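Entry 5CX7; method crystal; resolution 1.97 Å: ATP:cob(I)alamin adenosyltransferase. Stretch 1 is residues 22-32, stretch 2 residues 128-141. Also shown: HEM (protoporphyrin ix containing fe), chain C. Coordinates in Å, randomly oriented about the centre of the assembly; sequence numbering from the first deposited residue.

Stretch 1 22-32: RAAVERAQQLQ
Stretch 2 128-141: EQDMDIAQTAIAAI

Both stretches are helical and belong to one chain. Residues 22-31 form one helix, and the second stretch is helical from Glu-128 at least to Ile-138; both helices begin earlier in the chain. Phi/psi values stay near -62/-44 from Arg-22 to Gln-30 and from Glu-128 to Ile-138; Leu-31 flattens to -79/-9, Ala-139 to -61/-25. The axes approach to 7.9 Å, and their N-to-C directions differ by 137°, so the helices run roughly antiparallel but splayed. The register is set by Ala-24 CA and Ala-137 CA, 4.8 Å apart. At the other end Leu-31 CA lies 7.8 Å from Gln-129 CA. Gln-32 closes the first helix in a Schellman motif, with phi/psi 57/43 and its N 3.0 Å from Gln-29 O.

Apolar packing fills the close end, where Ala-24 and Ala-137 are buried, as are Ala-28 and Ile-133 further along. Small alanines permit the short backbone spacing there. Ala-23 CB points toward the second stretch and meets Ala-140 CB at 3.6 Å. Ala-24 CB lies 3.9 Å from Ala-137 CB. Ile-133 (m, t) is the knob, seated among Ala-24, Arg-27, Ala-28 and Leu-31. Its CG2 is 3.9 Å from Ala-24 CB, its CD1 3.9 Å from Ala-28 CB, and its CG1 3.9 Å from Leu-31 CD1. Leu-31 (m, t) spans the wider gap with its longer side chain.

One salt bridge joins the helices. Arg-27 takes t, p, t with chi4 at 161°; Asp-132 has chi1 t and chi2 -28°. Arg-27 NE donates to Asp-132 OD1 at 2.9 Å, and Arg-27 NH2 to Asp-132 OD2 at 2.8 Å. The two nearly straight bonds pair the guanidinium edge with both carboxylate oxygens. Arg-27 NH1 also donates to Gln-30 OE1 at 3.0 Å. The aliphatic Arg-27 CG packs 3.6 Å from Thr-136 OG1, which donates to Asp-132 O at 2.7 Å.

The contact buries 493 Å², both sides summed. Val-25 (t) points away from it; its CG1 lies 3.6 Å from HEM CBC.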

# COMPACT_ATOMS: atom_id res chain seq x y z
N ARG E 22 29.03 -15.95 3.51
CA ARG E 22 30.02 -16.22 4.53
C ARG E 22 31.02 -15.12 4.75
O ARG E 22 31.31 -14.81 5.87
CB ARG E 22 30.72 -17.47 4.15
CG ARG E 22 31.69 -18.01 5.14
CD ARG E 22 32.20 -19.43 4.83
NE ARG E 22 33.19 -19.66 5.87
CZ ARG E 22 34.03 -20.70 5.90
NH1 ARG E 22 33.99 -21.66 4.98
NH2 ARG E 22 34.93 -20.76 6.85
N ALA E 23 31.63 -14.62 3.68
CA ALA E 23 32.63 -13.56 3.81
C ALA E 23 32.02 -12.30 4.38
O ALA E 23 32.68 -11.61 5.17
CB ALA E 23 33.27 -13.25 2.48
N ALA E 24 30.76 -11.98 4.00
CA ALA E 24 30.13 -10.79 4.56
C ALA E 24 29.95 -10.97 6.05
O ALA E 24 30.26 -10.08 6.85
CB ALA E 24 28.76 -10.50 3.89
N VAL E 25 29.40 -12.10 6.47
CA VAL E 25 29.17 -12.35 7.89
C VAL E 25 30.48 -12.36 8.68
O VAL E 25 30.58 -11.77 9.77
CB VAL E 25 28.41 -13.67 8.08
CG1 VAL E 25 28.39 -14.15 9.53
CG2 VAL E 25 26.98 -13.54 7.59
N GLU E 26 31.51 -13.04 8.15
CA GLU E 26 32.84 -13.05 8.79
C GLU E 26 33.39 -11.61 9.00
O GLU E 26 33.90 -11.29 10.07
CB GLU E 26 33.83 -13.92 8.01
CG GLU E 26 33.51 -15.41 8.24
CD GLU E 26 34.37 -16.37 7.42
OE1 GLU E 26 35.23 -15.89 6.62
OE2 GLU E 26 34.16 -17.59 7.55
N ARG E 27 33.32 -10.79 7.98
CA ARG E 27 33.78 -9.43 8.08
C ARG E 27 32.96 -8.61 9.10
O ARG E 27 33.54 -7.84 9.90
CB ARG E 27 33.76 -8.73 6.70
CG ARG E 27 34.30 -7.32 6.69
CD ARG E 27 35.73 -7.30 7.31
NE ARG E 27 36.26 -5.96 7.25
CZ ARG E 27 37.28 -5.51 7.99
NH1 ARG E 27 37.91 -6.31 8.86
NH2 ARG E 27 37.67 -4.21 7.90
N ALA E 28 31.62 -8.77 9.07
CA ALA E 28 30.80 -8.11 10.08
C ALA E 28 31.17 -8.55 11.52
O ALA E 28 31.25 -7.71 12.45
CB ALA E 28 29.32 -8.40 9.80
N GLN E 29 31.42 -9.84 11.72
CA GLN E 29 31.96 -10.34 13.00
C GLN E 29 33.29 -9.65 13.40
O GLN E 29 33.45 -9.27 14.55
CB GLN E 29 32.15 -11.86 12.98
CG GLN E 29 30.84 -12.59 13.00
CD GLN E 29 30.97 -14.08 12.72
OE1 GLN E 29 31.97 -14.54 12.19
NE2 GLN E 29 29.98 -14.81 13.08
N GLN E 30 34.21 -9.46 12.45
CA GLN E 30 35.46 -8.79 12.74
C GLN E 30 35.22 -7.37 13.18
O GLN E 30 35.93 -6.86 14.05
CB GLN E 30 36.39 -8.76 11.51
CG GLN E 30 37.00 -10.12 11.20
CD GLN E 30 37.66 -10.22 9.82
OE1 GLN E 30 37.75 -9.27 9.04
NE2 GLN E 30 37.90 -11.47 9.42
N LEU E 31 34.24 -6.71 12.54
CA LEU E 31 33.93 -5.35 12.88
C LEU E 31 33.08 -5.25 14.13
O LEU E 31 32.82 -4.13 14.54
CB LEU E 31 33.27 -4.64 11.69
CG LEU E 31 34.13 -4.50 10.44
CD1 LEU E 31 33.39 -3.78 9.34
CD2 LEU E 31 35.45 -3.77 10.73
N GLN E 32 32.60 -6.38 14.62
CA GLN E 32 31.66 -6.46 15.74
C GLN E 32 30.34 -5.66 15.50
O GLN E 32 29.90 -4.91 16.37
CB GLN E 32 32.32 -5.98 17.02
CG GLN E 32 33.49 -6.89 17.38
CD GLN E 32 34.05 -6.61 18.77
OE1 GLN E 32 33.77 -7.36 19.65
NE2 GLN E 32 34.87 -5.59 18.95
N GLU E 128 29.81 3.49 6.10
CA GLU E 128 31.19 3.03 5.84
C GLU E 128 31.37 1.57 6.17
O GLU E 128 32.07 0.85 5.46
CB GLU E 128 32.19 3.91 6.62
CG GLU E 128 32.25 5.36 6.16
CD GLU E 128 31.14 6.28 6.72
OE1 GLU E 128 30.30 5.88 7.58
OE2 GLU E 128 31.12 7.41 6.20
N GLN E 129 30.86 1.14 7.29
CA GLN E 129 30.99 -0.27 7.68
C GLN E 129 30.28 -1.18 6.71
O GLN E 129 30.78 -2.23 6.35
CB GLN E 129 30.50 -0.53 9.10
CG GLN E 129 31.39 0.02 10.16
CD GLN E 129 30.75 -0.05 11.53
OE1 GLN E 129 29.52 0.09 11.71
NE2 GLN E 129 31.57 -0.28 12.53
N ASP E 130 29.10 -0.75 6.26
CA ASP E 130 28.32 -1.53 5.34
C ASP E 130 29.04 -1.68 4.00
O ASP E 130 29.09 -2.78 3.46
CB ASP E 130 26.94 -0.86 5.07
CG ASP E 130 26.01 -0.86 6.23
OD1 ASP E 130 26.09 -1.63 7.22
OD2 ASP E 130 24.97 -0.06 6.14
N MET E 131 29.67 -0.61 3.54
CA MET E 131 30.46 -0.65 2.35
C MET E 131 31.68 -1.59 2.53
O MET E 131 32.07 -2.28 1.59
CB MET E 131 30.89 0.74 1.92
CG MET E 131 29.68 1.61 1.41
SD MET E 131 30.06 3.30 1.17
CE MET E 131 31.08 3.14 -0.29
N ASP E 132 32.37 -1.46 3.62
CA ASP E 132 33.54 -2.32 3.93
C ASP E 132 33.17 -3.76 3.88
O ASP E 132 33.84 -4.59 3.22
CB ASP E 132 34.05 -1.92 5.31
CG ASP E 132 35.30 -2.75 5.79
OD1 ASP E 132 35.46 -3.90 5.38
OD2 ASP E 132 35.94 -2.29 6.73
N ILE E 133 32.10 -4.12 4.58
CA ILE E 133 31.59 -5.49 4.55
C ILE E 133 31.24 -6.00 3.14
O ILE E 133 31.68 -7.06 2.78
CB ILE E 133 30.40 -5.66 5.49
CG1 ILE E 133 30.84 -5.43 6.97
CG2 ILE E 133 29.73 -7.00 5.35
CD1 ILE E 133 29.72 -5.04 7.91
N ALA E 134 30.52 -5.17 2.38
CA ALA E 134 30.16 -5.50 1.04
C ALA E 134 31.41 -5.69 0.16
O ALA E 134 31.49 -6.65 -0.57
CB ALA E 134 29.27 -4.41 0.46
N GLN E 135 32.34 -4.77 0.22
CA GLN E 135 33.58 -4.85 -0.58
C GLN E 135 34.42 -6.07 -0.23
O GLN E 135 34.95 -6.73 -1.11
CB GLN E 135 34.43 -3.59 -0.41
CG GLN E 135 33.85 -2.35 -1.07
CD GLN E 135 34.39 -1.07 -0.41
OE1 GLN E 135 35.34 -1.11 0.34
NE2 GLN E 135 33.75 0.06 -0.67
N THR E 136 34.51 -6.36 1.04
CA THR E 136 35.24 -7.55 1.52
C THR E 136 34.61 -8.81 0.96
O THR E 136 35.32 -9.72 0.55
CB THR E 136 35.28 -7.58 3.08
OG1 THR E 136 35.87 -6.38 3.55
CG2 THR E 136 36.09 -8.78 3.62
N ALA E 137 33.27 -8.90 0.99
CA ALA E 137 32.57 -10.09 0.54
C ALA E 137 32.79 -10.25 -0.95
O ALA E 137 33.06 -11.37 -1.40
CB ALA E 137 31.10 -9.97 0.85
N ILE E 138 32.73 -9.15 -1.69
CA ILE E 138 32.89 -9.18 -3.11
C ILE E 138 34.30 -9.64 -3.53
O ILE E 138 34.45 -10.41 -4.46
CB ILE E 138 32.54 -7.84 -3.72
CG1 ILE E 138 30.99 -7.64 -3.67
CG2 ILE E 138 32.99 -7.71 -5.17
CD1 ILE E 138 30.57 -6.17 -3.82
N ALA E 139 35.29 -9.18 -2.80
CA ALA E 139 36.68 -9.61 -2.99
C ALA E 139 36.86 -11.11 -2.76
O ALA E 139 37.79 -11.68 -3.31
CB ALA E 139 37.63 -8.79 -2.10
N ALA E 140 36.00 -11.78 -1.97
CA ALA E 140 36.11 -13.22 -1.73
C ALA E 140 35.75 -14.06 -2.95
O ALA E 140 36.05 -15.23 -2.97
CB ALA E 140 35.24 -13.65 -0.55
N ILE E 141 35.09 -13.49 -3.94
CA ILE E 141 34.79 -14.25 -5.11
C ILE E 141 35.29 -13.69 -6.36
O ILE E 141 34.94 -14.31 -7.27
CB ILE E 141 33.24 -14.54 -5.31
CG1 ILE E 141 32.43 -13.26 -5.53
CG2 ILE E 141 32.69 -15.28 -4.09
CD1 ILE E 141 31.04 -13.52 -6.14
CHA HEM C . 29.34 -25.47 4.29
CHB HEM C . 24.89 -24.42 2.61
CHC HEM C . 25.33 -20.18 4.88
CHD HEM C . 29.53 -21.46 6.86
C1A HEM C . 28.15 -25.49 3.64
C2A HEM C . 27.77 -26.50 2.74
C3A HEM C . 26.53 -26.20 2.26
C4A HEM C . 26.09 -25.03 2.87
CMA HEM C . 25.73 -26.99 1.24
CAA HEM C . 28.61 -27.70 2.31
CBA HEM C . 29.24 -27.30 0.95
CGA HEM C . 30.63 -27.87 0.73
O1A HEM C . 30.76 -28.86 -0.04
O2A HEM C . 31.62 -27.32 1.29
C1B HEM C . 24.60 -23.17 3.10
C2B HEM C . 23.44 -22.47 2.79
C3B HEM C . 23.55 -21.27 3.43
C4B HEM C . 24.86 -21.25 4.13
CMB HEM C . 22.31 -23.03 1.91
CAB HEM C . 22.48 -20.25 3.37
CBB HEM C . 22.44 -19.08 3.96
C1C HEM C . 26.51 -20.13 5.61
C2C HEM C . 26.94 -19.02 6.39
C3C HEM C . 28.16 -19.41 6.97
C4C HEM C . 28.42 -20.74 6.50
CMC HEM C . 26.21 -17.67 6.56
CAC HEM C . 29.10 -18.70 7.89
CBC HEM C . 28.96 -17.50 8.39
C1D HEM C . 29.77 -22.69 6.28
C2D HEM C . 31.02 -23.36 6.64
C3D HEM C . 31.01 -24.49 5.91
C4D HEM C . 29.73 -24.49 5.15
CMD HEM C . 32.05 -22.85 7.64
CAD HEM C . 32.09 -25.58 5.95
CBD HEM C . 33.45 -25.16 5.38
CGD HEM C . 33.79 -25.83 4.07
O1D HEM C . 34.91 -26.40 3.91
O2D HEM C . 32.95 -25.77 3.13
NA HEM C . 27.10 -24.57 3.68
NB HEM C . 25.39 -22.43 3.88
NC HEM C . 27.45 -21.14 5.64
ND HEM C . 29.03 -23.39 5.37
FE HEM C . 27.28 -22.94 4.62